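Side-chain contact in type VI secretion system-associated protein TagF (Pseudomonas aeruginosa PAO1, PDB 2QNU), which is of undetermined biochemical function but is probably an accessory component of the bacterial type VI secretion system: residues Q150-I153 / L157-S160. Numbering follows the deposited sequence.
Sequences QSLI and LLRS
Gln150 meets Ser160, and Ile153 meets Leu157, across a short antiparallel beta-bridge contact that joins the loop after helix 129-137 to strand 158-160 and the residue before it, the centre of the contact lying about 28 Å from the centre of the chain. The backbones run in roughly opposite directions, with a single bridge at Gln150 and Ser160. Ser151 N donates to Arg159 O at 3.1 Å; the hydrogen bond from Ile153 N to Leu157 O is weak at 3.4 Å. CA-H...O contacts also run from Gln150 CA to Arg159 O and from Leu152 CA to Leu157 O.

At the bridged end, Gln150 has CG beside its backbone N (chi1 -58°) and an extended chi2, which carry the amide to Ser160. Its NE2 donates to Ser160 OG at 3.0 Å; the N-H...O angle of 165° and an acceptor only 10° from the amide plane indicate a well-directed bond. NE2 also passes 3.8 Å from Leu158 CD2, while the other branch of that leucine, CD1, touches Ser151 O at 3.3 Å. At the other end, Ile153 and Leu157 run abreast in one direction, with Ile153 CB 3.8 Å from Leu157 CD2; the 3.2 Å between Ile153 CD1 and Leu157 CD2 is shorter than normal contact, and its exact value is doubtful.

Arg159 directs its guanidinium elsewhere, to a salt bridge with Glu161 and a hydrogen bond with Ala193 O of the second subunit. Residues 158-160 pair antiparallel with a strand of that subunit, continuing its sheet across the interface, while Gln150, Leu158 and Ser160 pack on helix 165-177.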
# COMPACT_ATOMS: atom_id res chain seq x y z
N GLN B 150 1.82 -14.74 1.20
CA GLN B 150 2.05 -14.08 2.49
C GLN B 150 1.54 -14.95 3.65
O GLN B 150 0.68 -15.79 3.46
CB GLN B 150 1.32 -12.75 2.55
CG GLN B 150 1.71 -11.73 1.45
CD GLN B 150 0.95 -10.44 1.58
OE1 GLN B 150 -0.28 -10.45 1.67
NE2 GLN B 150 1.66 -9.31 1.59
N SER B 151 2.09 -14.74 4.84
CA SER B 151 1.63 -15.44 6.07
C SER B 151 1.73 -14.48 7.28
O SER B 151 1.58 -13.26 7.12
CB SER B 151 2.39 -16.77 6.25
OG SER B 151 3.78 -16.61 6.08
N LEU B 152 1.91 -15.02 8.49
CA LEU B 152 2.04 -14.22 9.72
C LEU B 152 3.07 -14.80 10.67
O LEU B 152 3.52 -15.93 10.49
CB LEU B 152 0.68 -14.09 10.45
CG LEU B 152 -0.07 -12.78 10.23
CD1 LEU B 152 -0.88 -12.76 8.92
CD2 LEU B 152 -0.98 -12.49 11.42
N ILE B 153 3.45 -14.00 11.67
CA ILE B 153 4.03 -14.52 12.92
C ILE B 153 3.42 -13.77 14.12
O ILE B 153 2.31 -13.21 14.05
CB ILE B 153 5.59 -14.43 12.98
CG1 ILE B 153 6.29 -15.35 11.96
CG2 ILE B 153 6.05 -14.90 14.36
CD1 ILE B 153 6.34 -14.87 10.53
N LEU B 157 3.65 -9.54 12.47
CA LEU B 157 4.52 -9.61 11.31
C LEU B 157 3.74 -10.10 10.10
O LEU B 157 2.91 -11.01 10.19
CB LEU B 157 5.69 -10.51 11.61
CG LEU B 157 6.57 -10.99 10.45
CD1 LEU B 157 7.17 -9.80 9.71
CD2 LEU B 157 7.66 -11.98 10.96
N LEU B 158 3.99 -9.47 8.96
CA LEU B 158 3.51 -9.98 7.69
C LEU B 158 4.75 -10.34 6.87
O LEU B 158 5.50 -9.45 6.49
CB LEU B 158 2.70 -8.89 6.99
CG LEU B 158 1.90 -9.23 5.73
CD1 LEU B 158 0.77 -10.23 6.00
CD2 LEU B 158 1.36 -7.94 5.15
N ARG B 159 5.00 -11.63 6.63
CA ARG B 159 6.06 -12.02 5.71
C ARG B 159 5.49 -12.22 4.29
O ARG B 159 4.56 -12.94 4.14
CB ARG B 159 6.77 -13.30 6.16
CG ARG B 159 8.06 -13.56 5.34
CD ARG B 159 8.82 -14.86 5.71
NE ARG B 159 9.49 -15.36 4.50
CZ ARG B 159 10.71 -15.00 4.09
NH1 ARG B 159 11.50 -14.17 4.82
NH2 ARG B 159 11.16 -15.48 2.95
N SER B 160 6.05 -11.57 3.29
CA SER B 160 5.68 -11.82 1.90
C SER B 160 6.81 -12.55 1.21
O SER B 160 7.99 -12.27 1.43
CB SER B 160 5.45 -10.52 1.12
OG SER B 160 4.62 -9.62 1.85